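Long-range contacts in Cgl0159-like domain-containing protein (Corynebacterium glutamicum, PDB 3FOK), which is of unknown function but belongs to the TIM-barrel superfamily, folding into a closed ring of parallel strands surrounded largely by helices: residues 219-224 against 238-243; 228-233 against 262-267; 145-150 against 179-184. One frame throughout, in Å; residues are numbered along the deposited sequence.

Overall arrangement
Contacts 1 and 3 belong to the central barrel, and strands 219-224 and 179-189 stand side by side in its wall. Their centres are about 9 Å apart, and both combine regular backbone hydrogen bonding with buried side chains. They also share the polar interior, where Lys-222 of contact 1 and Lys-146 of contact 3 converge on Glu-182. Contact 2 lies farther out, about 19 Å between its centre and that of the chain, and joins a short helix to a turn by apolar packing and a water. It rests on contact 1 through Leu-223 with Met-233 and Leu-242 with Met-229, but does not touch contact 3.

Contact 1 of 3, residues 219-224 against 238-243; sequences TWMKLP and MPTLLL
Strands 219-224 and 240-243 are the two parallel strands of a beta-alpha-beta unit in the barrel wall, joined through the short helix 229-232. Their backbones are laced by four hydrogen bonds that run back and forth between Met-221 and Leu-223 on one strand and Pro-239, Leu-241 and Leu-243 on the other. The tightest runs from Leu-241 N to Met-221 O, 2.8 Å and nearly along the C=O axis.

At the start of the strands the dominant feature is a CH-pi contact. Trp-220 sets CG anti to its carbonyl carbon (chi1 -72°), and Pro-239 crosses it at about a right angle, so that Pro-239 CG sits 3.2 Å from the centroid of the Trp-220 five-membered ring, only 7° off the normal. Proline suits this place because its rigid ring presents C-H groups squarely to the indole. Leu-241 CG approaches Trp-220 CE3 obliquely at 3.9 Å, Phe-144 meets the indole edge-to-face, and Ala-19 of a second subunit also packs on it.

Lys-222 shares the barrel-interior face with Leu-241. Its fully extended chain (chi1 -175°) carries NZ to a salt bridge with Glu-182, which probably offsets the cost of burying the ammonium. Met-221, Leu-223 and Thr-240 turn to the opposite face, where Val-206 of helix 199-210 packs against Met-221 and Leu-223. Thr-240 divides its two branches there: CG2 lies 3.9 Å from Leu-223 CG, while OG1 donates to Met-238 O at 3.1 Å from above the carbonyl plane, satisfying the buried hydroxyl.

Leu-243 takes the crowded chi1 position, with CG between its own N and carbonyl carbon, and so lays CD1 3.8 Å from Pro-224 CB.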
# COMPACT_ATOMS: atom_id res chain seq x y z
N THR A 219 13.18 19.96 -13.26
CA THR A 219 11.96 20.56 -12.74
C THR A 219 11.86 22.07 -12.93
O THR A 219 12.81 22.81 -12.70
CB THR A 219 11.76 20.19 -11.25
OG1 THR A 219 12.20 21.27 -10.42
CG2 THR A 219 12.55 18.94 -10.89
N TRP A 220 10.68 22.49 -13.36
CA TRP A 220 10.34 23.88 -13.59
C TRP A 220 9.32 24.29 -12.55
O TRP A 220 8.74 23.46 -11.87
CB TRP A 220 9.72 24.06 -14.98
CG TRP A 220 10.66 23.91 -16.13
CD1 TRP A 220 11.50 22.88 -16.37
CD2 TRP A 220 10.82 24.83 -17.21
NE1 TRP A 220 12.19 23.09 -17.54
CE2 TRP A 220 11.79 24.28 -18.08
CE3 TRP A 220 10.24 26.07 -17.54
CZ2 TRP A 220 12.20 24.92 -19.25
CZ3 TRP A 220 10.65 26.71 -18.71
CH2 TRP A 220 11.62 26.13 -19.55
N MSE A 221 9.09 25.59 -12.44
CA MSE A 221 8.12 26.13 -11.51
C MSE A 221 7.05 26.87 -12.29
O MSE A 221 7.33 27.52 -13.30
CB MSE A 221 8.78 27.10 -10.53
CG MSE A 221 9.76 26.48 -9.55
SE MSE A 221 8.91 25.50 -8.11
CE MSE A 221 9.34 23.71 -8.64
N LYS A 222 5.81 26.73 -11.85
CA LYS A 222 4.68 27.41 -12.46
C LYS A 222 4.16 28.22 -11.27
O LYS A 222 3.50 27.68 -10.39
CB LYS A 222 3.65 26.39 -12.94
CG LYS A 222 2.47 26.97 -13.71
CD LYS A 222 1.51 25.85 -14.08
CE LYS A 222 0.21 26.37 -14.66
NZ LYS A 222 -0.79 25.28 -14.80
N LEU A 223 4.48 29.51 -11.25
CA LEU A 223 4.09 30.36 -10.14
C LEU A 223 3.08 31.44 -10.46
O LEU A 223 2.90 31.82 -11.62
CB LEU A 223 5.34 31.03 -9.55
CG LEU A 223 6.53 30.14 -9.21
CD1 LEU A 223 7.66 31.01 -8.68
CD2 LEU A 223 6.13 29.10 -8.17
N PRO A 224 2.38 31.95 -9.43
CA PRO A 224 1.38 33.00 -9.60
C PRO A 224 2.06 34.36 -9.50
O PRO A 224 2.99 34.52 -8.70
CB PRO A 224 0.43 32.75 -8.44
CG PRO A 224 1.38 32.36 -7.36
CD PRO A 224 2.32 31.40 -8.06
N MSE A 238 15.54 27.83 -10.71
CA MSE A 238 14.83 27.05 -11.71
C MSE A 238 13.99 27.82 -12.70
O MSE A 238 13.43 28.87 -12.38
CB MSE A 238 13.95 26.01 -11.01
CG MSE A 238 14.76 25.09 -10.13
SE MSE A 238 13.66 23.95 -9.05
CE MSE A 238 14.91 22.49 -8.84
N PRO A 239 13.90 27.31 -13.94
CA PRO A 239 13.12 27.96 -14.99
C PRO A 239 11.68 28.08 -14.51
O PRO A 239 11.09 27.11 -14.03
CB PRO A 239 13.29 27.02 -16.18
CG PRO A 239 13.56 25.69 -15.54
CD PRO A 239 14.49 26.05 -14.42
N THR A 240 11.13 29.28 -14.63
CA THR A 240 9.78 29.54 -14.17
C THR A 240 8.82 30.04 -15.25
O THR A 240 9.20 30.77 -16.16
CB THR A 240 9.80 30.57 -13.02
OG1 THR A 240 10.59 30.06 -11.94
CG2 THR A 240 8.40 30.87 -12.53
N LEU A 241 7.57 29.62 -15.13
CA LEU A 241 6.51 30.02 -16.04
C LEU A 241 5.42 30.62 -15.17
O LEU A 241 5.13 30.12 -14.08
CB LEU A 241 5.98 28.82 -16.82
CG LEU A 241 6.96 28.21 -17.82
CD1 LEU A 241 6.39 26.94 -18.41
CD2 LEU A 241 7.26 29.22 -18.93
N LEU A 242 4.82 31.71 -15.64
CA LEU A 242 3.78 32.38 -14.87
C LEU A 242 2.38 31.90 -15.24
O LEU A 242 2.12 31.53 -16.39
CB LEU A 242 3.89 33.89 -15.09
CG LEU A 242 5.30 34.46 -14.92
CD1 LEU A 242 5.29 35.94 -15.25
CD2 LEU A 242 5.80 34.22 -13.51
N LEU A 243 1.49 31.91 -14.26
CA LEU A 243 0.11 31.49 -14.46
C LEU A 243 -0.83 32.68 -14.22
O LEU A 243 -0.52 33.58 -13.45
CB LEU A 243 -0.23 30.34 -13.51
CG LEU A 243 -0.10 30.60 -12.00
CD1 LEU A 243 -1.36 31.28 -11.48
CD2 LEU A 243 0.10 29.28 -11.27

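Contact 2 of 3, residues 228-233 against 262-267; sequences EMERVM and LTLPGV
Leu-264 and Met-233 both set CG anti to the carbonyl carbon, with chi1 of -81° and -72°, and these torsions bring their side chains across each other at about a right angle. Met-233, a selenomethionine like Met-229, then bends at its next two torsions, which folds its end over the turn: its CG lies 3.8 Å from Leu-264 CB, and its SE reaches 3.9 Å from Val-267 CG2. Methionine's flexible, unbranched chain suits such an irregular surface. Leucine suits its buried place: CB meets Met-233, CG faces the backbone and CB of Glu-230, and the single Leu-264 methyl CD2 packs 3.6 Å from Met-229 CB. The Glu-230 carboxylate continues on the exposed side, its chain resting on His-260.

The loop owes its shape to a type II turn from Leu-264 to Val-267, closed by Val-267 N donating to Leu-264 O at 3.2 Å. Pro-265 fits the second position, where phi is fixed by its ring, and Gly-266 the third, where phi is positive (91°). Polar linkage comes from a water that lies 2.7 Å from Met-233 O and 2.8 Å from Pro-265 O, within hydrogen-bonding reach of both.

On the far flank Arg-231 NH1 pairs with Glu-228 OE1 at 3.0 Å, and its NH2 has further acidic partners in Asp-200 and in Glu-63 of a second subunit. Beneath, Met-229 and Val-267 both rest on Leu-242. The arrangement is the outer layer of a TIM barrel: the short helix 229-232 of one beta-alpha unit packed against the loop after helix 252-261 that leads into strand 267-272.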
# COMPACT_ATOMS: atom_id res chain seq x y z
N GLU A 228 5.52 41.83 -4.76
CA GLU A 228 6.98 41.72 -4.57
C GLU A 228 7.67 40.49 -5.27
O GLU A 228 8.45 39.79 -4.61
CB GLU A 228 7.26 41.65 -3.06
CG GLU A 228 7.42 42.98 -2.36
CD GLU A 228 7.80 42.83 -0.90
OE1 GLU A 228 6.92 42.48 -0.08
OE2 GLU A 228 8.99 43.05 -0.57
N MSE A 229 7.43 40.33 -6.58
CA MSE A 229 7.86 39.21 -7.46
C MSE A 229 9.30 39.00 -7.83
O MSE A 229 9.65 38.06 -8.59
CB MSE A 229 7.16 39.31 -8.80
CG MSE A 229 5.83 38.57 -8.89
SE MSE A 229 5.99 36.68 -8.65
CE MSE A 229 6.14 36.15 -10.50
N GLU A 230 10.18 39.85 -7.32
CA GLU A 230 11.57 39.79 -7.74
C GLU A 230 12.29 39.22 -6.55
O GLU A 230 13.42 38.74 -6.61
CB GLU A 230 11.89 41.20 -8.07
CG GLU A 230 13.27 41.70 -8.44
CD GLU A 230 13.15 43.19 -8.53
OE1 GLU A 230 12.17 43.68 -9.16
OE2 GLU A 230 13.98 43.88 -7.93
N ARG A 231 11.48 39.15 -5.51
CA ARG A 231 11.85 38.63 -4.24
C ARG A 231 11.40 37.18 -4.22
O ARG A 231 12.02 36.34 -3.57
CB ARG A 231 11.14 39.45 -3.19
CG ARG A 231 11.54 39.10 -1.80
CD ARG A 231 10.84 40.01 -0.82
NE ARG A 231 10.65 39.34 0.46
CZ ARG A 231 9.51 39.36 1.14
NH1 ARG A 231 8.46 40.02 0.67
NH2 ARG A 231 9.41 38.70 2.28
N VAL A 232 10.30 36.88 -4.92
CA VAL A 232 9.80 35.52 -5.00
C VAL A 232 10.78 34.79 -5.90
O VAL A 232 11.11 33.63 -5.66
CB VAL A 232 8.40 35.47 -5.64
CG1 VAL A 232 8.01 34.02 -5.90
CG2 VAL A 232 7.38 36.14 -4.73
N MSE A 233 11.25 35.48 -6.94
CA MSE A 233 12.18 34.88 -7.88
C MSE A 233 13.56 34.62 -7.29
O MSE A 233 14.38 33.92 -7.90
CB MSE A 233 12.31 35.74 -9.14
CG MSE A 233 11.08 35.69 -10.04
SE MSE A 233 10.42 33.89 -10.36
CE MSE A 233 8.74 34.06 -9.43
N LEU A 262 7.70 39.13 -16.11
CA LEU A 262 8.34 38.50 -17.26
C LEU A 262 9.79 38.95 -17.45
O LEU A 262 10.56 38.29 -18.15
CB LEU A 262 7.53 38.81 -18.52
CG LEU A 262 6.97 37.66 -19.37
CD1 LEU A 262 6.61 36.47 -18.51
CD2 LEU A 262 5.76 38.17 -20.14
N THR A 263 10.17 40.05 -16.81
CA THR A 263 11.54 40.57 -16.93
C THR A 263 12.46 40.03 -15.84
O THR A 263 13.68 40.17 -15.93
CB THR A 263 11.57 42.11 -16.85
OG1 THR A 263 11.25 42.53 -15.51
CG2 THR A 263 10.58 42.73 -17.82
N LEU A 264 11.88 39.42 -14.81
CA LEU A 264 12.65 38.88 -13.69
C LEU A 264 13.55 37.71 -14.04
O LEU A 264 13.27 36.93 -14.95
CB LEU A 264 11.70 38.50 -12.56
CG LEU A 264 11.23 39.66 -11.66
CD1 LEU A 264 11.23 40.98 -12.41
CD2 LEU A 264 9.84 39.34 -11.14
N PRO A 265 14.66 37.55 -13.30
CA PRO A 265 15.65 36.49 -13.50
C PRO A 265 15.04 35.09 -13.43
O PRO A 265 14.37 34.74 -12.45
CB PRO A 265 16.65 36.72 -12.37
CG PRO A 265 16.50 38.17 -12.04
CD PRO A 265 15.01 38.35 -12.11
N GLY A 266 15.26 34.29 -14.46
CA GLY A 266 14.74 32.93 -14.46
C GLY A 266 13.37 32.73 -15.07
O GLY A 266 13.02 31.61 -15.42
N VAL A 267 12.58 33.79 -15.18
CA VAL A 267 11.25 33.66 -15.77
C VAL A 267 11.40 33.40 -17.26
O VAL A 267 12.04 34.16 -17.98
CB VAL A 267 10.40 34.93 -15.53
CG1 VAL A 267 9.03 34.76 -16.17
CG2 VAL A 267 10.26 35.17 -14.04
O HOH W 1 15.74 33.71 -10.20

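Contact 3 of 3, residues 145-150 against 179-184; sequences AKTLVR and IMLEPF
Two neighbouring staves of the barrel wall, strands 144-151 and 179-189, pair in parallel here, with a salt bridge on their interior face. Lys-146 and Glu-182 lie side by side and point the same way; Lys-146 bends at chi2 while Glu-182 stays extended from a CG anti to its N (chi1 -167°). Lys-146 NZ thus reaches Glu-182 OE1 at 3.0 Å, from above the carboxylate plane. The same oxygen also accepts Lys-222, and two cations so near would be expected to favour the ionised carboxylate.

The strands are successive members of a beta-alpha-beta crossover, linked through helix 158-174, which packs against the face carrying Thr-147, Val-149 and Ile-179. On that face Leu-181 runs alongside Thr-147, its CD2 3.8 Å from Thr-147 CB, and Ala-145 CB meets Ile-179 CG1 at 4.0 Å; small and branched residues suit the close strand-to-helix packing.

Backbone hydrogen bonds hold the register, the shortest from Met-180 N to Ala-145 O at 2.6 Å (174° at the hydrogen); the last, from Phe-184 N to Val-149 O, is weak. Leu-148 CD2 lies at the edge of the Phe-184 ring, 4.3 Å from Phe-184 CD2, while the Arg-150 guanidinium is engaged by Asp-127 and Glu-124.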
# COMPACT_ATOMS: atom_id res chain seq x y z
N ALA A 145 5.75 17.63 -18.51
CA ALA A 145 4.84 17.08 -17.51
C ALA A 145 4.50 18.21 -16.53
O ALA A 145 5.33 19.09 -16.30
CB ALA A 145 5.51 15.93 -16.77
N LYS A 146 3.30 18.18 -15.97
CA LYS A 146 2.91 19.22 -15.02
C LYS A 146 2.14 18.63 -13.84
O LYS A 146 1.36 17.69 -13.99
CB LYS A 146 2.09 20.31 -15.72
CG LYS A 146 0.61 20.36 -15.37
CD LYS A 146 0.32 21.24 -14.16
CE LYS A 146 -1.19 21.31 -13.92
NZ LYS A 146 -1.59 22.33 -12.92
N THR A 147 2.38 19.20 -12.66
CA THR A 147 1.75 18.74 -11.43
C THR A 147 1.24 19.91 -10.59
O THR A 147 1.80 21.00 -10.62
CB THR A 147 2.77 17.98 -10.56
OG1 THR A 147 3.26 16.84 -11.27
CG2 THR A 147 2.13 17.54 -9.26
N LEU A 148 0.18 19.66 -9.83
CA LEU A 148 -0.37 20.67 -8.94
C LEU A 148 0.05 20.22 -7.54
O LEU A 148 -0.30 19.12 -7.11
CB LEU A 148 -1.90 20.71 -9.03
CG LEU A 148 -2.63 22.02 -8.67
CD1 LEU A 148 -3.98 21.67 -8.07
CD2 LEU A 148 -1.82 22.84 -7.68
N VAL A 149 0.80 21.05 -6.83
CA VAL A 149 1.26 20.69 -5.50
C VAL A 149 0.80 21.70 -4.46
O VAL A 149 1.54 22.61 -4.09
CB VAL A 149 2.80 20.61 -5.42
CG1 VAL A 149 3.22 19.94 -4.12
CG2 VAL A 149 3.34 19.83 -6.62
N ARG A 150 -0.43 21.55 -3.99
CA ARG A 150 -0.96 22.44 -2.97
C ARG A 150 -0.57 21.88 -1.62
O ARG A 150 -0.80 20.71 -1.33
CB ARG A 150 -2.48 22.56 -3.10
CG ARG A 150 -2.90 23.46 -4.25
CD ARG A 150 -4.40 23.41 -4.47
NE ARG A 150 -4.81 22.08 -4.89
CZ ARG A 150 -6.07 21.70 -5.04
NH1 ARG A 150 -7.06 22.56 -4.80
NH2 ARG A 150 -6.35 20.47 -5.42
N ILE A 179 9.60 18.55 -16.03
CA ILE A 179 8.41 18.48 -15.19
C ILE A 179 8.17 19.81 -14.47
O ILE A 179 9.01 20.32 -13.73
CB ILE A 179 8.50 17.31 -14.19
CG1 ILE A 179 7.21 17.24 -13.37
CG2 ILE A 179 9.73 17.46 -13.32
CD1 ILE A 179 7.09 15.99 -12.53
N MSE A 180 6.98 20.33 -14.71
CA MSE A 180 6.48 21.60 -14.20
C MSE A 180 5.67 21.42 -12.90
O MSE A 180 4.66 20.72 -12.90
CB MSE A 180 5.60 22.19 -15.30
CG MSE A 180 5.20 23.63 -15.23
SE MSE A 180 3.91 23.90 -16.68
CE MSE A 180 5.11 23.78 -18.20
N LEU A 181 6.11 22.03 -11.81
CA LEU A 181 5.38 21.92 -10.55
C LEU A 181 4.69 23.25 -10.22
O LEU A 181 5.33 24.31 -10.25
CB LEU A 181 6.31 21.55 -9.39
CG LEU A 181 7.17 20.28 -9.47
CD1 LEU A 181 7.85 20.07 -8.12
CD2 LEU A 181 6.33 19.08 -9.82
N GLU A 182 3.40 23.19 -9.90
CA GLU A 182 2.64 24.38 -9.55
C GLU A 182 2.40 24.32 -8.04
O GLU A 182 1.46 23.67 -7.59
CB GLU A 182 1.30 24.41 -10.29
CG GLU A 182 0.57 25.75 -10.22
CD GLU A 182 -0.78 25.73 -10.93
OE1 GLU A 182 -0.88 25.12 -12.02
OE2 GLU A 182 -1.74 26.33 -10.41
N PRO A 183 3.26 24.98 -7.25
CA PRO A 183 3.13 24.97 -5.80
C PRO A 183 2.24 26.08 -5.24
O PRO A 183 2.03 27.11 -5.89
CB PRO A 183 4.56 25.12 -5.34
CG PRO A 183 5.07 26.13 -6.32
CD PRO A 183 4.51 25.65 -7.65
N PHE A 184 1.74 25.85 -4.03
CA PHE A 184 0.88 26.78 -3.33
C PHE A 184 0.82 26.37 -1.87
O PHE A 184 0.96 25.20 -1.54
CB PHE A 184 -0.56 26.70 -3.85
CG PHE A 184 -0.84 27.51 -5.07
CD1 PHE A 184 -0.78 28.90 -5.03
CD2 PHE A 184 -1.24 26.89 -6.25
CE1 PHE A 184 -1.11 29.66 -6.15
CE2 PHE A 184 -1.57 27.63 -7.37
CZ PHE A 184 -1.51 29.02 -7.32